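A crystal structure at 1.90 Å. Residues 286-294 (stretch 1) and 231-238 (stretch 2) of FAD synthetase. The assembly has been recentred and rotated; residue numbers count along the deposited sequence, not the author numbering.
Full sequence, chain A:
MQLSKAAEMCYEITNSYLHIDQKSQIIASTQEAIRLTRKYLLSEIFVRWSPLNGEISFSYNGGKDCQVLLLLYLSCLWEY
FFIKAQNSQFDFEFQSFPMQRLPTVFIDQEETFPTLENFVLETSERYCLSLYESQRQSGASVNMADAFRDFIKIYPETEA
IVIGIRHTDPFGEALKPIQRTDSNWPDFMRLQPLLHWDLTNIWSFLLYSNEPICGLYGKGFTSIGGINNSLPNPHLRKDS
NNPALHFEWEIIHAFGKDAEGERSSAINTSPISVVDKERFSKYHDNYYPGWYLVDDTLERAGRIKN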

# COMPACT_ATOMS: atom_id res chain seq x y z
N ASN A 286 -21.91 0.35 -12.87
CA ASN A 286 -22.55 -0.91 -12.55
C ASN A 286 -21.73 -1.80 -11.60
O ASN A 286 -21.92 -3.02 -11.58
CB ASN A 286 -22.84 -1.70 -13.83
CG ASN A 286 -23.73 -2.94 -13.59
OD1 ASN A 286 -24.62 -2.92 -12.74
ND2 ASN A 286 -23.46 -4.02 -14.33
N TYR A 287 -20.81 -1.20 -10.83
CA TYR A 287 -19.95 -1.97 -9.92
C TYR A 287 -19.91 -1.43 -8.50
O TYR A 287 -19.77 -0.22 -8.28
CB TYR A 287 -18.52 -2.02 -10.45
CG TYR A 287 -18.36 -2.79 -11.72
CD1 TYR A 287 -18.04 -4.15 -11.69
CD2 TYR A 287 -18.54 -2.18 -12.96
CE1 TYR A 287 -17.89 -4.89 -12.86
CE2 TYR A 287 -18.40 -2.92 -14.15
CZ TYR A 287 -18.08 -4.27 -14.08
OH TYR A 287 -17.93 -5.01 -15.24
N TYR A 288 -20.05 -2.33 -7.53
CA TYR A 288 -19.75 -2.02 -6.14
C TYR A 288 -18.27 -1.67 -5.99
O TYR A 288 -17.43 -2.18 -6.70
CB TYR A 288 -20.06 -3.21 -5.24
CG TYR A 288 -21.54 -3.48 -5.04
CD1 TYR A 288 -22.23 -2.94 -3.96
CD2 TYR A 288 -22.24 -4.31 -5.91
CE1 TYR A 288 -23.57 -3.19 -3.76
CE2 TYR A 288 -23.59 -4.58 -5.71
CZ TYR A 288 -24.25 -4.01 -4.64
OH TYR A 288 -25.59 -4.27 -4.44
N PRO A 289 -17.96 -0.79 -5.04
CA PRO A 289 -16.56 -0.46 -4.72
C PRO A 289 -15.77 -1.71 -4.34
O PRO A 289 -16.35 -2.68 -3.86
CB PRO A 289 -16.69 0.48 -3.53
CG PRO A 289 -18.01 1.15 -3.73
CD PRO A 289 -18.91 0.08 -4.34
N GLY A 290 -14.45 -1.66 -4.53
CA GLY A 290 -13.59 -2.80 -4.27
C GLY A 290 -13.72 -3.37 -2.87
O GLY A 290 -13.55 -4.57 -2.67
N TRP A 291 -14.01 -2.51 -1.89
CA TRP A 291 -14.04 -2.94 -0.50
C TRP A 291 -15.29 -3.78 -0.19
O TRP A 291 -15.51 -4.22 0.94
CB TRP A 291 -13.91 -1.74 0.47
CG TRP A 291 -14.82 -0.55 0.21
CD1 TRP A 291 -16.06 -0.33 0.75
CD2 TRP A 291 -14.51 0.59 -0.58
NE1 TRP A 291 -16.57 0.86 0.29
CE2 TRP A 291 -15.63 1.46 -0.51
CE3 TRP A 291 -13.41 0.97 -1.37
CZ2 TRP A 291 -15.68 2.67 -1.19
CZ3 TRP A 291 -13.47 2.19 -2.04
CH2 TRP A 291 -14.59 3.02 -1.94
N TYR A 292 -16.10 -4.03 -1.21
CA TYR A 292 -17.17 -5.02 -1.13
C TYR A 292 -16.68 -6.42 -1.48
O TYR A 292 -17.44 -7.39 -1.38
CB TYR A 292 -18.36 -4.65 -2.04
CG TYR A 292 -19.27 -3.64 -1.41
CD1 TYR A 292 -20.44 -4.01 -0.78
CD2 TYR A 292 -18.92 -2.29 -1.41
CE1 TYR A 292 -21.27 -3.07 -0.17
CE2 TYR A 292 -19.74 -1.34 -0.81
CZ TYR A 292 -20.91 -1.73 -0.20
OH TYR A 292 -21.68 -0.78 0.39
N LEU A 293 -15.43 -6.54 -1.92
CA LEU A 293 -14.85 -7.86 -2.09
C LEU A 293 -13.96 -8.26 -0.90
O LEU A 293 -13.05 -7.52 -0.51
CB LEU A 293 -14.06 -7.96 -3.38
CG LEU A 293 -13.60 -9.39 -3.64
CD1 LEU A 293 -14.67 -10.09 -4.48
CD2 LEU A 293 -12.26 -9.45 -4.33
N VAL A 294 -14.25 -9.41 -0.29
CA VAL A 294 -13.40 -9.91 0.81
C VAL A 294 -12.81 -11.28 0.50
O VAL A 294 -11.98 -11.77 1.25
CB VAL A 294 -14.13 -10.00 2.17
CG1 VAL A 294 -14.34 -8.60 2.73
CG2 VAL A 294 -15.45 -10.79 2.08
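Stretch 2 (231-238) LPNPHLRK

Stretch 2 lies against stretch 1 as a short irregular segment, and the two stretches together bury 711 Å² of surface. Residues 234-236 form a 3-10 turn; the remainder is loop or turn. Stretch 1 has a 3-10 turn of its own at 290-292. The backbones meet at a single beta bridge between Tyr-287 and Arg-237, whose CA atoms are 4.5 Å apart. The pairing is antiparallel: Lys-238 reaches Asn-286, and Leu-236 reaches Tyr-288. Lys-238 N donates to Asn-286 O at 2.8 Å, and Tyr-288 N donates to Leu-236 O at 2.9 Å. Both bonds are close to straight. Two CA-H...O contacts accompany them, Tyr-287 CA to Leu-236 O and Arg-237 CA to Asn-286 O, each at 3.3 Å.

The main bump of stretch 2 is Leu-236. Its side chain points toward stretch 1 and enters a hollow lined by residues 288-290, 292 and 293. Leu-236 CD1 lies 3.4 Å from Pro-289 O and 3.7 Å from Gly-290 CA. Leu-236 CD2 lies 4.1 Å from both Tyr-292 CB and Leu-293 CB. At the mouth of the hollow, Leu-236 CB is 4.1 Å from Tyr-288 CB. The 3-10 turn of stretch 1 thus wraps part of this leucine. Bonds from Tyr-292 N to Pro-289 O (3.0 Å) and from Leu-293 N to Gly-290 O (2.8 Å) hold that turn.

The main bump of stretch 1 is the Tyr-287 ring. Its CA-to-CB bond points away overall, but the ring comes back to stretch 2. Pro-232 covers one face: Pro-232 CB is 3.6 Å from the centroid of the Tyr-287 ring and almost on the ring normal, a CH-pi contact. The ring edge meets the backbone of the next residues: Tyr-287 CE1 is 3.4 Å from Asn-233 O and 4.2 Å from Pro-234 CA. That same Asn-233 O accepts from Leu-236 N at 2.7 Å, which helps close the turn beside the ring. Beyond the ring, a water lies 2.6 Å from Tyr-287 OH and accepts a weak bond from Arg-237 NH1 at 3.1 Å.

Lys-238 lies along Tyr-288. Lys-238 CG is 3.3 Å from Tyr-288 CE2. Lys-238 NZ stands over one face of the Tyr-288 ring, 4.0 Å from its centroid, in a cation-pi contact.

Leu-293 also packs against Asn-233, with Leu-293 CD2 3.8 Å from Asn-233 ND2. Trp-291 points away and makes no contact. Val-294 and Leu-231 also stay clear.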

# COMPACT_ATOMS: atom_id res chain seq x y z
N LEU A 231 -9.48 -4.55 -14.95
CA LEU A 231 -10.82 -3.96 -15.03
C LEU A 231 -11.45 -4.03 -13.67
O LEU A 231 -10.93 -4.70 -12.78
CB LEU A 231 -11.72 -4.80 -15.93
CG LEU A 231 -11.10 -5.40 -17.18
CD1 LEU A 231 -12.01 -6.50 -17.73
CD2 LEU A 231 -10.90 -4.28 -18.17
N PRO A 232 -12.61 -3.40 -13.52
CA PRO A 232 -13.42 -3.58 -12.31
C PRO A 232 -13.73 -5.05 -12.11
O PRO A 232 -13.76 -5.83 -13.07
CB PRO A 232 -14.70 -2.77 -12.61
CG PRO A 232 -14.30 -1.83 -13.71
CD PRO A 232 -13.28 -2.54 -14.51
N ASN A 233 -13.92 -5.47 -10.86
CA ASN A 233 -14.03 -6.89 -10.59
C ASN A 233 -15.41 -7.42 -11.03
O ASN A 233 -16.43 -6.90 -10.58
CB ASN A 233 -13.79 -7.17 -9.11
CG ASN A 233 -13.53 -8.65 -8.83
OD1 ASN A 233 -14.30 -9.51 -9.24
ND2 ASN A 233 -12.47 -8.93 -8.11
N PRO A 234 -15.44 -8.43 -11.91
CA PRO A 234 -16.75 -8.90 -12.42
C PRO A 234 -17.66 -9.41 -11.31
O PRO A 234 -18.88 -9.42 -11.47
CB PRO A 234 -16.39 -10.03 -13.40
CG PRO A 234 -14.97 -10.43 -13.08
CD PRO A 234 -14.31 -9.20 -12.45
N HIS A 235 -17.07 -9.82 -10.19
CA HIS A 235 -17.85 -10.25 -9.04
C HIS A 235 -18.46 -9.08 -8.27
O HIS A 235 -19.25 -9.31 -7.34
CB HIS A 235 -17.00 -11.15 -8.12
CG HIS A 235 -16.46 -12.35 -8.83
ND1 HIS A 235 -17.22 -13.47 -9.09
CD2 HIS A 235 -15.24 -12.59 -9.37
CE1 HIS A 235 -16.48 -14.35 -9.75
NE2 HIS A 235 -15.28 -13.84 -9.93
N LEU A 236 -18.14 -7.84 -8.66
CA LEU A 236 -18.77 -6.67 -8.05
C LEU A 236 -19.82 -6.02 -8.97
O LEU A 236 -20.40 -4.99 -8.63
CB LEU A 236 -17.71 -5.64 -7.63
CG LEU A 236 -16.72 -6.20 -6.59
CD1 LEU A 236 -15.72 -5.14 -6.14
CD2 LEU A 236 -17.46 -6.78 -5.37
N ARG A 237 -20.06 -6.63 -10.13
CA ARG A 237 -21.12 -6.16 -11.02
C ARG A 237 -22.46 -6.19 -10.27
O ARG A 237 -22.86 -7.23 -9.76
CB ARG A 237 -21.16 -7.04 -12.26
CG ARG A 237 -21.85 -6.45 -13.47
CD ARG A 237 -21.42 -7.19 -14.74
NE ARG A 237 -21.82 -8.60 -14.73
CZ ARG A 237 -21.03 -9.63 -14.40
NH1 ARG A 237 -19.76 -9.45 -14.03
NH2 ARG A 237 -21.52 -10.87 -14.44
N LYS A 238 -23.14 -5.06 -10.19
CA LYS A 238 -24.28 -4.93 -9.28
C LYS A 238 -25.49 -5.77 -9.67
O LYS A 238 -26.17 -6.32 -8.81
CB LYS A 238 -24.70 -3.47 -9.17
CG LYS A 238 -23.77 -2.63 -8.36
CD LYS A 238 -24.00 -1.16 -8.63
CE LYS A 238 -23.85 -0.35 -7.37
NZ LYS A 238 -24.92 -0.68 -6.38
O HOH W 1 -17.90 -7.62 -15.64